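Local coordinates for Afp3 (Serratia entomophila, PDB 6RBN), which is a tail-sheath protein of the anti-feeding prophage, a contractile injection system, and probably takes part in the sheath contraction that drives the inner tube forward, at residues I50-W53 with L54-T57; T164-T167 with A168-A172; Y278-T281 with D282-G286; N372-L375 with T376-R379; M416-D419 with E420-Q423. One frame throughout, in Å; residues are numbered along the deposited sequence.

Contact 1. Residues I50-W53 with L54-T57; sequences IGSW and LDYT
Both Trp-53 (chi1 179°) and Tyr-56 (chi1 180°) hold CG opposite their own backbone N, and the two rings come together beside the first turn of helix 53-59. They meet as an oblique pair, planes 32° apart and centroids 5.0 Å apart, in which Tyr-56 CD2 approaches Trp-53 CZ3 to 3.5 Å on the six-membered ring. Over the same face of the indole sits the methyl of Thr-57: CG2 lies 4.0 Å from the centroid of the Trp-53 five-membered ring in a CH-pi contact. The hydroxyl of Thr-57 branches off to the backbone, OG1 donating to Leu-54 O at 3.0 Å from above the carbonyl plane. In the backbone, Thr-57 N bonds to Trp-53 O at 3.2 Å, while Ser-52 O takes only weak bonds from Asp-55 N and Tyr-56 N. Trp-53 and Tyr-56 pack on helix 111-120 through Ser-112, and Ser-52 OG makes a weak hydrogen bond to the backbone O of Asp-316 of the neighbouring Afp2 chain. Before the turn, Ile-50 CG2 rests 3.7 Å from Tyr-56 CB. Asp-55 OD2 reaches back to accept Gly-51 N at 3.3 Å in a weak, bent hydrogen bond.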
loop_
_atom_site.group_PDB
_atom_site.type_symbol
_atom_site.label_atom_id
_atom_site.label_comp_id
_atom_site.label_asym_id
_atom_site.label_seq_id
_atom_site.Cartn_x
_atom_site.Cartn_y
_atom_site.Cartn_z
ATOM N N ILE D 50 -14.367 65.998 3.770
ATOM C CA ILE D 50 -15.809 66.013 3.983
ATOM C C ILE D 50 -16.336 64.661 3.518
ATOM O O ILE D 50 -16.656 64.478 2.340
ATOM C CB ILE D 50 -16.484 67.172 3.242
ATOM C CG1 ILE D 50 -15.883 68.494 3.699
ATOM C CG2 ILE D 50 -17.966 67.212 3.516
ATOM C CD1 ILE D 50 -16.080 68.781 5.165
ATOM N N GLY D 51 -16.448 63.714 4.453
ATOM C CA GLY D 51 -16.747 62.341 4.082
ATOM C C GLY D 51 -18.170 62.115 3.611
ATOM O O GLY D 51 -18.429 61.170 2.861
ATOM N N SER D 52 -19.103 62.961 4.032
ATOM C CA SER D 52 -20.493 62.841 3.620
ATOM C C SER D 52 -21.128 64.221 3.680
ATOM O O SER D 52 -20.485 65.205 4.045
ATOM C CB SER D 52 -21.247 61.844 4.500
ATOM O OG SER D 52 -21.337 62.309 5.833
ATOM N N TRP D 53 -22.411 64.291 3.318
ATOM C CA TRP D 53 -23.129 65.559 3.416
ATOM C C TRP D 53 -23.382 65.937 4.870
ATOM O O TRP D 53 -23.479 67.122 5.202
ATOM C CB TRP D 53 -24.442 65.484 2.641
ATOM C CG TRP D 53 -25.243 66.737 2.727
ATOM C CD1 TRP D 53 -26.362 66.940 3.473
ATOM C CD2 TRP D 53 -24.967 67.979 2.075
ATOM N NE1 TRP D 53 -26.811 68.225 3.312
ATOM C CE2 TRP D 53 -25.971 68.884 2.458
ATOM C CE3 TRP D 53 -23.973 68.410 1.195
ATOM C CZ2 TRP D 53 -26.011 70.193 1.998
ATOM C CZ3 TRP D 53 -24.014 69.708 0.737
ATOM C CH2 TRP D 53 -25.023 70.583 1.137
ATOM N N LEU D 54 -23.482 64.939 5.749
ATOM C CA LEU D 54 -23.647 65.206 7.174
ATOM C C LEU D 54 -22.398 65.853 7.764
ATOM O O LEU D 54 -22.488 66.639 8.712
ATOM C CB LEU D 54 -23.969 63.906 7.906
ATOM C CG LEU D 54 -24.420 63.960 9.362
ATOM C CD1 LEU D 54 -25.345 65.136 9.611
ATOM C CD2 LEU D 54 -25.127 62.686 9.700
ATOM N N ASP D 55 -21.224 65.532 7.218
ATOM C CA ASP D 55 -19.998 66.168 7.683
ATOM C C ASP D 55 -19.916 67.613 7.215
ATOM O O ASP D 55 -19.281 68.450 7.863
ATOM C CB ASP D 55 -18.780 65.382 7.205
ATOM C CG ASP D 55 -18.651 64.036 7.887
ATOM O OD1 ASP D 55 -19.113 63.905 9.041
ATOM O OD2 ASP D 55 -18.082 63.107 7.275
ATOM N N TYR D 56 -20.552 67.926 6.083
ATOM C CA TYR D 56 -20.545 69.297 5.586
ATOM C C TYR D 56 -21.429 70.199 6.436
ATOM O O TYR D 56 -21.090 71.362 6.675
ATOM C CB TYR D 56 -20.995 69.330 4.127
ATOM C CG TYR D 56 -21.022 70.719 3.534
ATOM C CD1 TYR D 56 -19.847 71.376 3.206
ATOM C CD2 TYR D 56 -22.224 71.371 3.299
ATOM C CE1 TYR D 56 -19.869 72.641 2.662
ATOM C CE2 TYR D 56 -22.253 72.636 2.759
ATOM C CZ TYR D 56 -21.073 73.264 2.443
ATOM O OH TYR D 56 -21.098 74.526 1.904
ATOM N N THR D 57 -22.569 69.683 6.899
ATOM C CA THR D 57 -23.495 70.506 7.665
ATOM C C THR D 57 -22.993 70.798 9.071
ATOM O O THR D 57 -23.454 71.762 9.689
ATOM C CB THR D 57 -24.861 69.833 7.741
ATOM O OG1 THR D 57 -24.733 68.567 8.398
ATOM C CG2 THR D 57 -25.419 69.617 6.351
#

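Contact 2. Residues T164-T167 with A168-A172; sequences TYRT and AVYGA
Helix 163-172 brings Arg-166 and Tyr-170 together one turn apart, side by side and pointing the same way. Tyr-170 has chi1 -67°, which folds its ring back along the helix over the preceding turn. Arg-166 CB then lies over a ring face, 4.2 Å from the centroid of the Tyr-170 ring, in a CH-pi contact. The carbonyl O of Arg-166 faces the same side of the ring while accepting Tyr-170 N at 2.6 Å, nearly in line with the C=O bond. Further out, Arg-166 CD runs 3.9 Å from Tyr-170 OH. The guanidinium plane stands 46° from the phenol ring; NE bonds to Asp-162 O, and NH1 forms a long, weak ion pair with Asp-188.

Gly-171 N continues the helical ladder to Thr-167 O at 3.1 Å, whereas the bonds from Ala-168 N to Thr-164 O and from Val-169 N to Tyr-165 O are weak. Thr-167 OG1 turns back to Glu-163 O. On another flank Val-169 CG2 comes within 4.4 Å of Tyr-165 CE2, a loose apolar contact.

That flank rests on Val-33 of strand 31-34, with Tyr-165 also in a cation-pi contact with Arg-35 and bonded through OH to Leu-131 O, while Tyr-170 packs on Leu-185, Ala-187 and Asp-188 of strand 185-188.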
loop_
_atom_site.group_PDB
_atom_site.type_symbol
_atom_site.label_atom_id
_atom_site.label_comp_id
_atom_site.label_asym_id
_atom_site.label_seq_id
_atom_site.Cartn_x
_atom_site.Cartn_y
_atom_site.Cartn_z
ATOM N N THR D 164 -13.876 85.366 -13.341
ATOM C CA THR D 164 -12.527 85.754 -12.959
ATOM C C THR D 164 -12.040 85.033 -11.711
ATOM O O THR D 164 -10.834 85.031 -11.446
ATOM C CB THR D 164 -12.456 87.262 -12.730
ATOM O OG1 THR D 164 -13.361 87.629 -11.683
ATOM C CG2 THR D 164 -12.828 88.008 -13.999
ATOM N N TYR D 165 -12.952 84.439 -10.940
ATOM C CA TYR D 165 -12.554 83.628 -9.796
ATOM C C TYR D 165 -11.872 82.346 -10.253
ATOM O O TYR D 165 -10.859 81.937 -9.681
ATOM C CB TYR D 165 -13.784 83.305 -8.951
ATOM C CG TYR D 165 -13.530 82.592 -7.642
ATOM C CD1 TYR D 165 -13.218 83.299 -6.492
ATOM C CD2 TYR D 165 -13.601 81.212 -7.559
ATOM C CE1 TYR D 165 -12.999 82.647 -5.294
ATOM C CE2 TYR D 165 -13.384 80.554 -6.374
ATOM C CZ TYR D 165 -13.082 81.273 -5.248
ATOM O OH TYR D 165 -12.864 80.603 -4.070
ATOM N N ARG D 166 -12.418 81.706 -11.288
ATOM C CA ARG D 166 -11.879 80.433 -11.751
ATOM C C ARG D 166 -10.572 80.618 -12.504
ATOM O O ARG D 166 -9.703 79.741 -12.466
ATOM C CB ARG D 166 -12.901 79.728 -12.634
ATOM C CG ARG D 166 -14.100 79.224 -11.881
ATOM C CD ARG D 166 -15.128 78.668 -12.832
ATOM N NE ARG D 166 -15.705 79.736 -13.637
ATOM C CZ ARG D 166 -16.623 79.550 -14.574
ATOM N NH1 ARG D 166 -17.087 78.341 -14.811
ATOM N NH2 ARG D 166 -17.094 80.580 -15.261
ATOM N N THR D 167 -10.421 81.744 -13.206
ATOM C CA THR D 167 -9.189 82.032 -13.930
ATOM C C THR D 167 -8.007 82.215 -12.982
ATOM O O THR D 167 -6.893 81.789 -13.305
ATOM C CB THR D 167 -9.398 83.273 -14.803
ATOM O OG1 THR D 167 -10.522 83.054 -15.662
ATOM C CG2 THR D 167 -8.185 83.564 -15.669
ATOM N N ALA D 168 -8.240 82.786 -11.801
ATOM C CA ALA D 168 -7.189 82.858 -10.795
ATOM C C ALA D 168 -6.879 81.489 -10.205
ATOM O O ALA D 168 -5.741 81.231 -9.802
ATOM C CB ALA D 168 -7.589 83.832 -9.690
ATOM N N VAL D 169 -7.871 80.600 -10.149
ATOM C CA VAL D 169 -7.636 79.254 -9.642
ATOM C C VAL D 169 -6.987 78.378 -10.708
ATOM O O VAL D 169 -6.050 77.627 -10.420
ATOM C CB VAL D 169 -8.958 78.655 -9.124
ATOM C CG1 VAL D 169 -8.786 77.207 -8.718
ATOM C CG2 VAL D 169 -9.464 79.457 -7.945
ATOM N N TYR D 170 -7.452 78.482 -11.959
ATOM C CA TYR D 170 -6.912 77.644 -13.028
ATOM C C TYR D 170 -5.484 78.033 -13.383
ATOM O O TYR D 170 -4.711 77.189 -13.847
ATOM C CB TYR D 170 -7.789 77.734 -14.277
ATOM C CG TYR D 170 -9.171 77.135 -14.144
ATOM C CD1 TYR D 170 -9.482 76.258 -13.115
ATOM C CD2 TYR D 170 -10.170 77.461 -15.050
ATOM C CE1 TYR D 170 -10.747 75.721 -12.995
ATOM C CE2 TYR D 170 -11.438 76.928 -14.938
ATOM C CZ TYR D 170 -11.718 76.059 -13.909
ATOM O OH TYR D 170 -12.978 75.523 -13.790
ATOM N N GLY D 171 -5.116 79.299 -13.178
ATOM C CA GLY D 171 -3.742 79.706 -13.404
ATOM C C GLY D 171 -2.810 79.294 -12.288
ATOM O O GLY D 171 -1.628 79.036 -12.532
ATOM N N ALA D 172 -3.318 79.221 -11.057
ATOM C CA ALA D 172 -2.497 78.795 -9.932
ATOM C C ALA D 172 -2.266 77.291 -9.930
ATOM O O ALA D 172 -1.280 76.822 -9.353
ATOM C CB ALA D 172 -3.146 79.223 -8.616
#

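Contact 3. Residues Y278-T281 with D282-G286; sequences YGKT and DGERG
Backbone hydrogen bonds from residues 282-286 to 278-281 make up the C-terminal turn of helix 271-284, within the subtilisin-like part of the sheath protein. Regular rungs run from Asp-282 N to Tyr-278 O at 2.9 Å, from Gly-283 N to Gly-279 O and from Glu-284 N to Lys-280 O. The last is Arg-285 N to Thr-281 O at 2.7 Å; the same oxygen also takes weak bonds from Glu-284 N and Gly-286 N. Arg-285 is the first residue to leave helical angles, and Gly-286 turns the chain away with a positive phi of 104°.

Among the side chains, Lys-280 and Glu-284 run alongside each other in the same direction. They meet through the stem of the lysine, CG lying 3.9 Å from Glu-284 OE2. Lys-280 NZ stays 6.2 Å from Glu-284 OE2, too far for a salt bridge.

The polar ends are tied outside this turn. Asp-282, with chi1 -64°, lays its carboxylate back beside the Tyr-278 carbonyl, and its OD2 makes a salt bridge with Arg-351 NH2 and a hydrogen bond with Thr-27 OG1. Thr-281 OG1 bonds to Val-277 O, and Arg-285 makes a long, weak ion pair with Glu-273 of the neighbouring Afp2 chain.

Tyr-278 packs on Ile-347 and Arg-351 of helix 347-364, and its OH hydrogen-bonds with Tyr-207 OH of strand 204-207.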
loop_
_atom_site.group_PDB
_atom_site.type_symbol
_atom_site.label_atom_id
_atom_site.label_comp_id
_atom_site.label_asym_id
_atom_site.label_seq_id
_atom_site.Cartn_x
_atom_site.Cartn_y
_atom_site.Cartn_z
ATOM N N TYR D 278 -17.845 61.020 -12.378
ATOM C CA TYR D 278 -16.625 60.230 -12.501
ATOM C C TYR D 278 -16.589 59.137 -11.445
ATOM O O TYR D 278 -16.206 58.000 -11.727
ATOM C CB TYR D 278 -15.371 61.094 -12.394
ATOM C CG TYR D 278 -15.034 61.936 -13.602
ATOM C CD1 TYR D 278 -15.837 61.942 -14.731
ATOM C CD2 TYR D 278 -13.847 62.647 -13.646
ATOM C CE1 TYR D 278 -15.506 62.705 -15.832
ATOM C CE2 TYR D 278 -13.503 63.390 -14.747
ATOM C CZ TYR D 278 -14.333 63.414 -15.837
ATOM O OH TYR D 278 -13.994 64.159 -16.937
ATOM N N GLY D 279 -16.978 59.471 -10.214
ATOM C CA GLY D 279 -16.984 58.475 -9.157
ATOM C C GLY D 279 -18.064 57.429 -9.345
ATOM O O GLY D 279 -17.917 56.285 -8.910
ATOM N N LYS D 280 -19.167 57.808 -9.989
ATOM C CA LYS D 280 -20.213 56.841 -10.295
ATOM C C LYS D 280 -19.777 55.891 -11.401
ATOM O O LYS D 280 -20.051 54.689 -11.342
ATOM C CB LYS D 280 -21.495 57.569 -10.690
ATOM C CG LYS D 280 -22.677 56.660 -10.922
ATOM C CD LYS D 280 -23.864 57.430 -11.454
ATOM C CE LYS D 280 -24.517 58.252 -10.370
ATOM N NZ LYS D 280 -25.747 58.914 -10.872
ATOM N N THR D 281 -19.090 56.416 -12.417
ATOM C CA THR D 281 -18.686 55.595 -13.554
ATOM C C THR D 281 -17.543 54.660 -13.176
ATOM O O THR D 281 -17.521 53.493 -13.581
ATOM C CB THR D 281 -18.287 56.496 -14.723
ATOM O OG1 THR D 281 -19.385 57.355 -15.048
ATOM C CG2 THR D 281 -17.930 55.685 -15.952
ATOM N N ASP D 282 -16.591 55.155 -12.382
ATOM C CA ASP D 282 -15.436 54.344 -12.010
ATOM C C ASP D 282 -15.827 53.230 -11.049
ATOM O O ASP D 282 -15.232 52.147 -11.068
ATOM C CB ASP D 282 -14.352 55.222 -11.391
ATOM C CG ASP D 282 -13.802 56.237 -12.365
ATOM O OD1 ASP D 282 -13.882 55.998 -13.584
ATOM O OD2 ASP D 282 -13.291 57.283 -11.913
ATOM N N GLY D 283 -16.822 53.479 -10.199
ATOM C CA GLY D 283 -17.273 52.442 -9.287
ATOM C C GLY D 283 -18.056 51.348 -9.987
ATOM O O GLY D 283 -17.993 50.180 -9.597
ATOM N N GLU D 284 -18.797 51.709 -11.031
ATOM C CA GLU D 284 -19.657 50.768 -11.732
ATOM C C GLU D 284 -19.008 50.149 -12.959
ATOM O O GLU D 284 -19.342 49.015 -13.309
ATOM C CB GLU D 284 -20.957 51.459 -12.154
ATOM C CG GLU D 284 -21.833 51.889 -10.994
ATOM C CD GLU D 284 -23.072 52.628 -11.452
ATOM O OE1 GLU D 284 -23.188 52.899 -12.664
ATOM O OE2 GLU D 284 -23.927 52.946 -10.599
ATOM N N ARG D 285 -18.100 50.859 -13.625
ATOM C CA ARG D 285 -17.527 50.392 -14.879
ATOM C C ARG D 285 -16.010 50.419 -14.929
ATOM O O ARG D 285 -15.433 49.694 -15.744
ATOM C CB ARG D 285 -18.064 51.224 -16.053
ATOM C CG ARG D 285 -19.561 51.137 -16.282
ATOM C CD ARG D 285 -19.972 49.768 -16.783
ATOM N NE ARG D 285 -19.347 49.435 -18.059
ATOM C CZ ARG D 285 -19.837 49.777 -19.245
ATOM N NH1 ARG D 285 -20.963 50.471 -19.325
ATOM N NH2 ARG D 285 -19.198 49.429 -20.352
ATOM N N GLY D 286 -15.345 51.219 -14.102
ATOM C CA GLY D 286 -13.905 51.335 -14.131
ATOM C C GLY D 286 -13.445 52.626 -14.788
ATOM O O GLY D 286 -14.202 53.322 -15.464
#

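Contact 4. Residues N372-L375 with T376-R379; sequences NSQL and TWKR
Trp-377 NE1 donates to Asn-372 OD1 at 2.6 Å, and this bond joins the indole to Asn-372, the residue before the N-cap. The oxygen lies in the ring plane, and the indole nitrogen sits nearly on the line of the side-chain C=O (175°), though the N-H points somewhat off the oxygen (149°). The amide plane stands 76° from the indole, and its oxygen meets the ring at the NE1 edge. Trp-377 N bonds to Ser-373 O at 3.2 Å, and Thr-376 N adds a weak bond to the same oxygen. Ser-373 O also faces the indole, 3.2 Å from Trp-377 CG. With CG beside its own backbone N, the indole folds back over the N-terminal turn, which puts one ring face against Ser-373 O.

Ser-373 holds the N-cap position of helix 374-392, in the C-terminal domain of the phage tail sheath family. The next rungs, Lys-378 N to Gln-374 O and Arg-379 N to Leu-375 O, are weak.

Outward from the backbone, Gln-374 bends at chi2 and crosses Lys-378, its NE2 lying 3.4 Å from Lys-378 CE. The polar ends look elsewhere: Gln-374 OE1 takes a bond from Val-106 N of the neighbouring Afp1 chain, and Lys-378 NZ bonds to Gln-381 OE1. Gln-374 CG also sits 4.0 Å from Trp-377 CE3. Leu-375 CD1 meets the stem of Arg-379 at CD, 3.9 Å away, and these two side chains pack on Gln-27 and Asp-25, respectively, of the Afp1 chain.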
loop_
_atom_site.group_PDB
_atom_site.type_symbol
_atom_site.label_atom_id
_atom_site.label_comp_id
_atom_site.label_asym_id
_atom_site.label_seq_id
_atom_site.Cartn_x
_atom_site.Cartn_y
_atom_site.Cartn_z
ATOM N N ASN D 372 19.647 47.406 -3.105
ATOM C CA ASN D 372 19.516 47.558 -4.553
ATOM C C ASN D 372 20.269 46.417 -5.230
ATOM O O ASN D 372 21.365 46.577 -5.768
ATOM C CB ASN D 372 20.032 48.921 -4.993
ATOM C CG ASN D 372 19.631 49.274 -6.410
ATOM O OD1 ASN D 372 18.946 48.510 -7.088
ATOM N ND2 ASN D 372 20.059 50.439 -6.869
ATOM N N SER D 373 19.658 45.241 -5.205
ATOM C CA SER D 373 20.230 44.027 -5.763
ATOM C C SER D 373 19.248 43.412 -6.755
ATOM O O SER D 373 18.135 43.900 -6.942
ATOM C CB SER D 373 20.587 43.037 -4.654
ATOM O OG SER D 373 19.427 42.593 -3.974
ATOM N N GLN D 374 19.677 42.320 -7.387
ATOM C CA GLN D 374 18.859 41.678 -8.407
ATOM C C GLN D 374 17.687 40.923 -7.799
ATOM O O GLN D 374 16.692 40.687 -8.486
ATOM C CB GLN D 374 19.739 40.744 -9.242
ATOM C CG GLN D 374 19.221 40.395 -10.629
ATOM C CD GLN D 374 18.341 39.171 -10.662
ATOM O OE1 GLN D 374 18.425 38.308 -9.803
ATOM N NE2 GLN D 374 17.512 39.075 -11.683
ATOM N N LEU D 375 17.779 40.557 -6.520
ATOM C CA LEU D 375 16.653 39.951 -5.817
ATOM C C LEU D 375 15.532 40.955 -5.595
ATOM O O LEU D 375 14.356 40.586 -5.653
ATOM C CB LEU D 375 17.144 39.356 -4.493
ATOM C CG LEU D 375 16.312 38.551 -3.483
ATOM C CD1 LEU D 375 15.583 39.432 -2.486
ATOM C CD2 LEU D 375 15.326 37.650 -4.187
ATOM N N THR D 376 15.869 42.217 -5.340
ATOM C CA THR D 376 14.851 43.242 -5.154
ATOM C C THR D 376 14.201 43.627 -6.476
ATOM O O THR D 376 12.995 43.884 -6.518
ATOM C CB THR D 376 15.473 44.465 -4.474
ATOM O OG1 THR D 376 16.091 44.058 -3.248
ATOM C CG2 THR D 376 14.434 45.515 -4.145
ATOM N N TRP D 377 14.972 43.615 -7.566
ATOM C CA TRP D 377 14.455 44.005 -8.875
ATOM C C TRP D 377 13.422 43.014 -9.387
ATOM O O TRP D 377 12.522 43.394 -10.139
ATOM C CB TRP D 377 15.604 44.102 -9.877
ATOM C CG TRP D 377 16.646 45.096 -9.514
ATOM C CD1 TRP D 377 16.538 46.113 -8.617
ATOM C CD2 TRP D 377 17.992 45.117 -9.984
ATOM N NE1 TRP D 377 17.723 46.791 -8.528
ATOM C CE2 TRP D 377 18.635 46.195 -9.356
ATOM C CE3 TRP D 377 18.713 44.336 -10.892
ATOM C CZ2 TRP D 377 19.960 46.512 -9.603
ATOM C CZ3 TRP D 377 20.029 44.654 -11.133
ATOM C CH2 TRP D 377 20.639 45.731 -10.494
ATOM N N LYS D 378 13.536 41.745 -8.992
ATOM C CA LYS D 378 12.534 40.755 -9.350
ATOM C C LYS D 378 11.317 40.823 -8.440
ATOM O O LYS D 378 10.216 40.461 -8.861
ATOM C CB LYS D 378 13.137 39.352 -9.305
ATOM C CG LYS D 378 14.362 39.107 -10.188
ATOM C CD LYS D 378 14.061 39.034 -11.680
ATOM C CE LYS D 378 14.470 40.304 -12.416
ATOM N NZ LYS D 378 14.293 40.190 -13.884
ATOM N N ARG D 379 11.494 41.265 -7.193
ATOM C CA ARG D 379 10.349 41.473 -6.313
ATOM C C ARG D 379 9.530 42.675 -6.746
ATOM O O ARG D 379 8.319 42.722 -6.503
ATOM C CB ARG D 379 10.808 41.652 -4.870
ATOM C CG ARG D 379 11.389 40.407 -4.239
ATOM C CD ARG D 379 11.913 40.686 -2.840
ATOM N NE ARG D 379 10.847 40.995 -1.894
ATOM C CZ ARG D 379 10.646 42.193 -1.356
ATOM N NH1 ARG D 379 11.439 43.207 -1.671
ATOM N NH2 ARG D 379 9.649 42.380 -0.504
#

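Contact 5. Residues M416-D419 with E420-Q423; sequences MTQD and EINQ
Hydrogen bonds tie Thr-417 to Glu-420 in both directions. Glu-420 sends its extended side chain back along the helix, CG beside its own backbone N (chi1 -70°), and OE1 accepts Thr-417 N at 3.3 Å. The N-H meets the oxygen from above the carboxylate plane. In return Glu-420 N bonds to Thr-417 O at 2.9 Å, again with the donor well above the carbonyl plane. Ile-421 N reaches the same oxygen weakly, and Asn-422 N makes a weak bond to Gln-418 O.

Van der Waals contacts fill in around these bonds. Glu-420 CG lies 3.4 Å from Thr-417 OG1, so the hydroxyl is flanked by the stem of the glutamate. Glu-420 OE1 also lies 3.4 Å from Met-416 CA. At the last turn Gln-423 CG approaches Asp-419 O to 3.5 Å.

Apolar packing occupies another flank. Met-416 and Ile-421 cross at about a right angle, with SD of the methionine 3.7 Å from Ile-421 CD1. Met-416 continues onto Met-426 and Ile-427 of strand 425-432, and Glu-420 too touches Ile-427. Gln-418, Asp-419 and Asn-422, by contrast, are exposed.

With Thr-417 at the N-cap of the short helix 418-422, the bond from Thr-417 N to Glu-420 OE1 is one half of a capping box; the other half, from Glu-420 N to the threonine hydroxyl, is not formed, that N-H going to Thr-417 O.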
loop_
_atom_site.group_PDB
_atom_site.type_symbol
_atom_site.label_atom_id
_atom_site.label_comp_id
_atom_site.label_asym_id
_atom_site.label_seq_id
_atom_site.Cartn_x
_atom_site.Cartn_y
_atom_site.Cartn_z
ATOM N N MET D 416 19.199 49.798 -17.276
ATOM C CA MET D 416 20.100 50.471 -16.351
ATOM C C MET D 416 21.537 50.352 -16.825
ATOM O O MET D 416 21.842 49.655 -17.794
ATOM C CB MET D 416 20.000 49.929 -14.921
ATOM C CG MET D 416 18.833 50.458 -14.123
ATOM S SD MET D 416 18.948 50.059 -12.375
ATOM C CE MET D 416 18.228 48.434 -12.307
ATOM N N THR D 417 22.408 51.095 -16.153
ATOM C CA THR D 417 23.850 50.949 -16.241
ATOM C C THR D 417 24.392 50.837 -14.825
ATOM O O THR D 417 23.722 51.213 -13.864
ATOM C CB THR D 417 24.517 52.131 -16.961
ATOM O OG1 THR D 417 24.233 53.345 -16.256
ATOM C CG2 THR D 417 24.036 52.248 -18.399
ATOM N N GLN D 418 25.624 50.331 -14.710
ATOM C CA GLN D 418 26.227 50.101 -13.398
ATOM C C GLN D 418 26.480 51.406 -12.647
ATOM O O GLN D 418 26.436 51.427 -11.411
ATOM C CB GLN D 418 27.521 49.300 -13.565
ATOM C CG GLN D 418 28.222 48.917 -12.273
ATOM C CD GLN D 418 27.349 48.087 -11.359
ATOM O OE1 GLN D 418 26.830 48.583 -10.362
ATOM N NE2 GLN D 418 27.191 46.815 -11.689
ATOM N N ASP D 419 26.682 52.511 -13.368
ATOM C CA ASP D 419 26.824 53.811 -12.728
ATOM C C ASP D 419 25.516 54.294 -12.106
ATOM O O ASP D 419 25.546 55.126 -11.194
ATOM C CB ASP D 419 27.340 54.833 -13.745
ATOM C CG ASP D 419 27.732 56.151 -13.106
ATOM O OD1 ASP D 419 28.799 56.210 -12.462
ATOM O OD2 ASP D 419 26.967 57.130 -13.244
ATOM N N GLU D 420 24.377 53.770 -12.553
ATOM C CA GLU D 420 23.082 54.163 -12.015
ATOM C C GLU D 420 22.681 53.367 -10.784
ATOM O O GLU D 420 21.957 53.893 -9.932
ATOM C CB GLU D 420 22.011 54.022 -13.094
ATOM C CG GLU D 420 22.146 55.047 -14.200
ATOM C CD GLU D 420 21.211 54.778 -15.356
ATOM O OE1 GLU D 420 20.605 53.690 -15.382
ATOM O OE2 GLU D 420 21.082 55.650 -16.238
ATOM N N ILE D 421 23.118 52.109 -10.669
ATOM C CA ILE D 421 22.926 51.371 -9.424
ATOM C C ILE D 421 23.743 52.003 -8.303
ATOM O O ILE D 421 23.268 52.133 -7.167
ATOM C CB ILE D 421 23.264 49.878 -9.620
ATOM C CG1 ILE D 421 22.180 49.170 -10.431
ATOM C CG2 ILE D 421 23.450 49.148 -8.302
ATOM C CD1 ILE D 421 22.483 48.981 -11.867
ATOM N N ASN D 422 24.958 52.459 -8.622
ATOM C CA ASN D 422 25.870 52.976 -7.607
ATOM C C ASN D 422 25.384 54.286 -7.005
ATOM O O ASN D 422 25.723 54.600 -5.860
ATOM C CB ASN D 422 27.263 53.156 -8.204
ATOM C CG ASN D 422 27.921 51.843 -8.546
ATOM O OD1 ASN D 422 27.825 50.875 -7.796
ATOM N ND2 ASN D 422 28.599 51.800 -9.684
ATOM N N GLN D 423 24.591 55.056 -7.743
ATOM C CA GLN D 423 23.964 56.243 -7.187
ATOM C C GLN D 423 22.581 55.958 -6.613
ATOM O O GLN D 423 21.868 56.895 -6.245
ATOM C CB GLN D 423 23.906 57.353 -8.240
ATOM C CG GLN D 423 23.109 57.033 -9.477
ATOM C CD GLN D 423 23.238 58.122 -10.522
ATOM O OE1 GLN D 423 23.901 59.133 -10.298
ATOM N NE2 GLN D 423 22.607 57.923 -11.669
#

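From the N terminus, contact 1 closes the loop between strand 48-49 and helix 53-59 and faces helix 111-120. Contact 2, within helix 163-172, lies against strands 31-34 and 185-188. Contact 3, at the end of helix 271-284, meets helix 347-364. Contact 4 begins helix 374-392, and contact 5 turns the loop into helix 418-422, just before strand 425-432. Each is one unbroken run of chain, so all five stand in series and none nests or crosses. Contacts 1, 2 and 3 are mutually separate, nearest atoms about 12 Å apart. Contacts 4 and 5, both in the C-terminal domain, touch: Trp-377 CZ2 packs 3.6 Å from Ile-421 CG1, joining the two helix starts.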